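Local coordinates for ribosomal RNA small subunit methyltransferase E (PDB 5O95), which probably methylates the N3 position of a uridine in 16S ribosomal RNA, taking the methyl group from S-adenosyl-L-methionine, at residues 87-92 and 112-117; 83-88 and 194-199. One frame throughout, in Å; residues are numbered along the deposited sequence.

Both contacts start from strand 82-88 of the parallel sheet in the SPOUT methyltransferase domain: contact 1 pairs its end with strand 109-114, and contact 2 pairs it with strand 191-196. Their centres lie 9 Å apart, and Gln87 and Ala88 belong to both. The two flanking strands also meet beside Ala86 of the middle one, with Leu113 CD2 3.7 Å from Ile195 CG2 and 4.1 Å from Ala86 CB. Further on, Thr115 OG1 packs 3.3 Å from Pro198 CD. Contact 2 contains Gly197, an S-adenosyl-L-methionine-binding residue, and Gln87 lies about 4 Å, side chain to side chain, from cofactor-binding Thr227. No cofactor is bound to this chain.

Contact 1 of 2, residues 87-92 and 112-117; sequences QAISKG and PLITER
Ile89 reaches strand 109-114 with both branches of its side chain: CG1 sits between the backbone N and the carbonyl carbon (chi1 60°), while CG2 lies beside the backbone N, anti to the carbonyl carbon, and meets Pro112 CB at 4.1 Å, the two side chains crossing at about a right angle. The other branch ends in CD1, which meets Ile114 CG1 at 4.1 Å; Ile114 CG1 is anti to its own carbonyl carbon (chi1 -53°). Ile89 thus bridges two residues of the opposing strand, and both its gamma carbons lie close to Leu113 O, CG2 at 3.6 Å.

The backbone is what grips Leu113 O: Ile89 N donates to it at 2.9 Å, nearly in line with the carbonyl, and Ala88 CA adds a CA-H...O contact to it at 3.3 Å. One step back, Leu113 N donates to Gln87 O at 2.9 Å, from well above the carbonyl plane (48° out of it). Leu113 therefore bonds to the residues on either side of Ala88, the regular parallel pattern, and the Ala88 and Leu113 CA atoms approach to 4.3 Å.

The contact joins the C-terminal ends of the two parallel strands of a beta-alpha-beta unit: strand 82-88, helix 94-104, strand 109-114. Met95 of the helix packs on Gln87, Ile89 and Pro112. On the other face, which carries Ala88 and Leu113, the Leu113 side chain reaches strand 191-196, while the far edge of strand 109-114 is hydrogen-bonded to Val157 of strand 152-158.

Contact 2 of 2, residues 83-88 and 194-199; sequences IHLAQA and LIIGPE
Ala86 and Ile196, with Leu194 just before, join two neighbouring strands in the parallel sheet of the SPOUT methyltransferase domain. The strand segments run at 17° to each other and are tied by four backbone hydrogen bonds. Leu194 N donates to His84 O, Ala86 N to Leu194 O at 2.8 Å, Ile196 N to Ala86 O at 2.9 Å, and Ala88 N to Ile196 O. The two central bonds are nearly straight.

The tight packing is on the face carrying Leu85, Gln87, Leu194 and Ile196. Leu85 CD1 presses against Ile196 CG1 at 3.6 Å and also touches Leu194 CD2 at 4.1 Å, so one methyl spans two residues of the partner strand. Helix 227-242 covers this face, with Ala231 on Gln87 and Ala234 on Leu194. On the Ala86 and Ile195 face the contact across the strands is looser, with Ala86 CB 4.3 Å from Ile195 CG1, and Phe162 of helix 159-165 packs on both residues.

Beyond Ile196 the pairing gives way to a loop. Gly197, which binds S-adenosyl-L-methionine, is still buried, and Ala88 CB rests against Pro198 CD at 3.8 Å. Pro198 is partly exposed and Glu199 is exposed, making no contact with strand 82-88; its OE2 instead accepts a bond from Thr227 N. So the pair passes from a buried sheet interior to a partly exposed loop, with cofactor-binding Gly197 at the transition.

The Gln87 chain, bent at chi2 (72°), crosses the Ile196 side chain obliquely. Buried without a polar partner in the model, Gln87 OE1 stops 3.4 Å from Ile196 CB and 3.7 Å from Ile196 CG2.

Contact 1 of 2, residues 87-92 and 112-117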
loop_
_atom_site.group_PDB
_atom_site.type_symbol
_atom_site.label_atom_id
_atom_site.label_comp_id
_atom_site.label_asym_id
_atom_site.label_seq_id
_atom_site.Cartn_x
_atom_site.Cartn_y
_atom_site.Cartn_z
ATOM N N GLN B 87 -12.579 3.021 8.223
ATOM C CA GLN B 87 -12.439 2.527 6.855
ATOM C C GLN B 87 -13.773 1.944 6.434
ATOM O O GLN B 87 -14.257 0.998 7.064
ATOM C CB GLN B 87 -11.362 1.437 6.790
ATOM C CG GLN B 87 -11.123 0.870 5.390
ATOM C CD GLN B 87 -10.411 1.855 4.464
ATOM O OE1 GLN B 87 -9.770 2.787 4.924
ATOM N NE2 GLN B 87 -10.535 1.652 3.147
ATOM N N ALA B 88 -14.355 2.489 5.366
ATOM C CA ALA B 88 -15.639 1.979 4.903
ATOM C C ALA B 88 -15.496 0.530 4.456
ATOM O O ALA B 88 -14.493 0.144 3.849
ATOM C CB ALA B 88 -16.146 2.840 3.754
ATOM N N ILE B 89 -16.508 -0.283 4.771
ATOM C CA ILE B 89 -16.471 -1.683 4.374
ATOM C C ILE B 89 -16.581 -1.791 2.857
ATOM O O ILE B 89 -17.087 -0.891 2.179
ATOM C CB ILE B 89 -17.524 -2.528 5.117
ATOM C CG1 ILE B 89 -18.938 -2.011 4.839
ATOM C CG2 ILE B 89 -17.225 -2.524 6.613
ATOM C CD1 ILE B 89 -20.047 -2.915 5.419
ATOM N N SER B 90 -16.052 -2.881 2.311
ATOM C CA SER B 90 -15.869 -2.977 0.876
ATOM C C SER B 90 -16.015 -4.428 0.451
ATOM O O SER B 90 -15.945 -5.348 1.266
ATOM C CB SER B 90 -14.505 -2.420 0.438
ATOM O OG SER B 90 -13.472 -3.110 1.111
ATOM N N LYS B 91 -16.230 -4.615 -0.849
ATOM C CA LYS B 91 -16.331 -5.954 -1.417
ATOM C C LYS B 91 -14.951 -6.621 -1.464
ATOM O O LYS B 91 -13.902 -5.986 -1.277
ATOM C CB LYS B 91 -16.951 -5.888 -2.810
ATOM C CG LYS B 91 -16.048 -5.218 -3.805
ATOM C CD LYS B 91 -16.774 -4.956 -5.110
ATOM C CE LYS B 91 -15.811 -4.392 -6.146
ATOM N NZ LYS B 91 -16.453 -4.277 -7.489
ATOM N N GLY B 92 -14.956 -7.925 -1.722
ATOM C CA GLY B 92 -13.715 -8.672 -1.823
ATOM C C GLY B 92 -12.963 -8.699 -0.499
ATOM O O GLY B 92 -13.552 -8.685 0.589
ATOM N N PRO B 112 -14.291 -0.343 11.443
ATOM C CA PRO B 112 -14.996 -0.613 10.182
ATOM C C PRO B 112 -16.220 0.283 10.118
ATOM O O PRO B 112 -16.966 0.408 11.084
ATOM C CB PRO B 112 -15.379 -2.096 10.299
ATOM C CG PRO B 112 -14.452 -2.656 11.382
ATOM C CD PRO B 112 -14.261 -1.514 12.329
ATOM N N LEU B 113 -16.402 0.945 8.978
ATOM C CA LEU B 113 -17.402 1.988 8.842
ATOM C C LEU B 113 -18.460 1.552 7.840
ATOM O O LEU B 113 -18.140 0.986 6.794
ATOM C CB LEU B 113 -16.734 3.282 8.363
ATOM C CG LEU B 113 -17.546 4.574 8.451
ATOM C CD1 LEU B 113 -17.914 4.907 9.906
ATOM C CD2 LEU B 113 -16.771 5.713 7.814
ATOM N N ILE B 114 -19.721 1.819 8.164
ATOM C CA ILE B 114 -20.835 1.595 7.247
ATOM C C ILE B 114 -21.341 2.959 6.830
ATOM O O ILE B 114 -21.666 3.796 7.682
ATOM C CB ILE B 114 -21.946 0.759 7.905
ATOM C CG1 ILE B 114 -21.342 -0.524 8.486
ATOM C CG2 ILE B 114 -23.025 0.453 6.881
ATOM C CD1 ILE B 114 -22.259 -1.226 9.484
ATOM N N THR B 115 -21.365 3.202 5.517
ATOM C CA THR B 115 -21.827 4.448 4.942
ATOM C C THR B 115 -22.844 4.122 3.862
ATOM O O THR B 115 -23.039 2.958 3.495
ATOM C CB THR B 115 -20.671 5.274 4.351
ATOM O OG1 THR B 115 -20.329 4.766 3.058
ATOM C CG2 THR B 115 -19.448 5.223 5.250
ATOM N N GLU B 116 -23.478 5.181 3.350
ATOM C CA GLU B 116 -24.642 5.024 2.482
ATOM C C GLU B 116 -24.273 4.342 1.171
ATOM O O GLU B 116 -25.052 3.539 0.640
ATOM C CB GLU B 116 -25.278 6.391 2.241
ATOM C CG GLU B 116 -26.519 6.385 1.366
ATOM C CD GLU B 116 -27.187 7.754 1.287
ATOM O OE1 GLU B 116 -27.663 8.255 2.329
ATOM O OE2 GLU B 116 -27.224 8.336 0.183
ATOM N N ARG B 117 -23.076 4.614 0.649
ATOM C CA ARG B 117 -22.678 4.108 -0.656
ATOM C C ARG B 117 -21.779 2.872 -0.606
ATOM O O ARG B 117 -21.195 2.511 -1.631
ATOM C CB ARG B 117 -22.030 5.218 -1.476
ATOM C CG ARG B 117 -22.958 6.398 -1.628
ATOM C CD ARG B 117 -22.419 7.411 -2.601
ATOM N NE ARG B 117 -23.389 8.468 -2.873
ATOM C CZ ARG B 117 -23.059 9.622 -3.445
ATOM N NH1 ARG B 117 -21.792 9.849 -3.775
ATOM N NH2 ARG B 117 -23.984 10.547 -3.684
#

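Contact 2 of 2, residues 83-88 and 194-199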
loop_
_atom_site.group_PDB
_atom_site.type_symbol
_atom_site.label_atom_id
_atom_site.label_comp_id
_atom_site.label_asym_id
_atom_site.label_seq_id
_atom_site.Cartn_x
_atom_site.Cartn_y
_atom_site.Cartn_z
ATOM N N ILE B 83 -3.450 7.694 15.214
ATOM C CA ILE B 83 -4.415 7.824 14.126
ATOM C C ILE B 83 -5.528 6.821 14.373
ATOM O O ILE B 83 -5.261 5.638 14.613
ATOM C CB ILE B 83 -3.755 7.554 12.770
ATOM C CG1 ILE B 83 -2.529 8.463 12.586
ATOM C CG2 ILE B 83 -4.777 7.738 11.653
ATOM C CD1 ILE B 83 -1.761 8.175 11.303
ATOM N N HIS B 84 -6.767 7.293 14.325
ATOM C CA HIS B 84 -7.950 6.441 14.353
ATOM C C HIS B 84 -8.522 6.444 12.938
ATOM O O HIS B 84 -9.080 7.454 12.493
ATOM C CB HIS B 84 -8.973 6.986 15.341
ATOM C CG HIS B 84 -10.187 6.122 15.484
ATOM N ND1 HIS B 84 -11.192 6.404 16.380
ATOM C CD2 HIS B 84 -10.554 4.980 14.853
ATOM C CE1 HIS B 84 -12.128 5.473 16.298
ATOM N NE2 HIS B 84 -11.767 4.599 15.376
ATOM N N LEU B 85 -8.370 5.313 12.245
ATOM C CA LEU B 85 -8.831 5.130 10.878
ATOM C C LEU B 85 -10.234 4.553 10.904
ATOM O O LEU B 85 -10.468 3.529 11.548
ATOM C CB LEU B 85 -7.926 4.122 10.169
ATOM C CG LEU B 85 -8.461 3.720 8.789
ATOM C CD1 LEU B 85 -8.574 4.918 7.814
ATOM C CD2 LEU B 85 -7.587 2.600 8.205
ATOM N N ALA B 86 -11.155 5.200 10.183
ATOM C CA ALA B 86 -12.509 4.686 9.995
ATOM C C ALA B 86 -12.585 4.322 8.521
ATOM O O ALA B 86 -12.563 5.209 7.664
ATOM C CB ALA B 86 -13.554 5.740 10.367
ATOM N N GLN B 87 -12.579 3.021 8.223
ATOM C CA GLN B 87 -12.439 2.527 6.855
ATOM C C GLN B 87 -13.773 1.944 6.434
ATOM O O GLN B 87 -14.257 0.998 7.064
ATOM C CB GLN B 87 -11.362 1.437 6.790
ATOM C CG GLN B 87 -11.123 0.870 5.390
ATOM C CD GLN B 87 -10.411 1.855 4.464
ATOM O OE1 GLN B 87 -9.770 2.787 4.924
ATOM N NE2 GLN B 87 -10.535 1.652 3.147
ATOM N N ALA B 88 -14.355 2.489 5.366
ATOM C CA ALA B 88 -15.639 1.979 4.903
ATOM C C ALA B 88 -15.496 0.530 4.456
ATOM O O ALA B 88 -14.493 0.144 3.849
ATOM C CB ALA B 88 -16.146 2.840 3.754
ATOM N N LEU B 194 -9.480 9.843 10.875
ATOM C CA LEU B 194 -9.478 9.887 9.417
ATOM C C LEU B 194 -10.572 8.973 8.901
ATOM O O LEU B 194 -10.550 7.766 9.169
ATOM C CB LEU B 194 -8.131 9.400 8.878
ATOM C CG LEU B 194 -8.010 9.208 7.372
ATOM C CD1 LEU B 194 -8.090 10.551 6.670
ATOM C CD2 LEU B 194 -6.700 8.476 7.074
ATOM N N ILE B 195 -11.497 9.543 8.133
ATOM C CA ILE B 195 -12.571 8.799 7.485
ATOM C C ILE B 195 -12.174 8.543 6.037
ATOM O O ILE B 195 -11.934 9.488 5.277
ATOM C CB ILE B 195 -13.893 9.576 7.536
ATOM C CG1 ILE B 195 -14.349 9.751 8.984
ATOM C CG2 ILE B 195 -14.967 8.822 6.746
ATOM C CD1 ILE B 195 -15.604 10.556 9.132
ATOM N N ILE B 196 -12.119 7.272 5.653
ATOM C CA ILE B 196 -11.988 6.870 4.255
ATOM C C ILE B 196 -13.300 6.225 3.861
ATOM O O ILE B 196 -13.693 5.207 4.446
ATOM C CB ILE B 196 -10.842 5.874 4.077
ATOM C CG1 ILE B 196 -9.590 6.469 4.714
ATOM C CG2 ILE B 196 -10.675 5.495 2.603
ATOM C CD1 ILE B 196 -8.379 6.273 3.947
ATOM N N GLY B 197 -13.987 6.822 2.884
ATOM C CA GLY B 197 -15.247 6.301 2.421
ATOM C C GLY B 197 -15.095 5.247 1.346
ATOM O O GLY B 197 -13.992 4.855 0.961
ATOM N N PRO B 198 -16.228 4.765 0.844
ATOM C CA PRO B 198 -16.203 3.781 -0.238
ATOM C C PRO B 198 -15.853 4.459 -1.550
ATOM O O PRO B 198 -15.823 5.685 -1.671
ATOM C CB PRO B 198 -17.648 3.270 -0.273
ATOM C CG PRO B 198 -18.463 4.485 0.159
ATOM C CD PRO B 198 -17.593 5.195 1.193
ATOM N N GLU B 199 -15.611 3.625 -2.559
ATOM C CA GLU B 199 -15.228 4.146 -3.866
ATOM C C GLU B 199 -16.278 5.085 -4.436
ATOM O O GLU B 199 -15.927 6.046 -5.120
ATOM C CB GLU B 199 -14.887 3.001 -4.820
ATOM C CG GLU B 199 -13.846 2.070 -4.200
ATOM C CD GLU B 199 -12.857 1.466 -5.182
ATOM O OE1 GLU B 199 -13.240 1.227 -6.347
ATOM O OE2 GLU B 199 -11.696 1.220 -4.769
#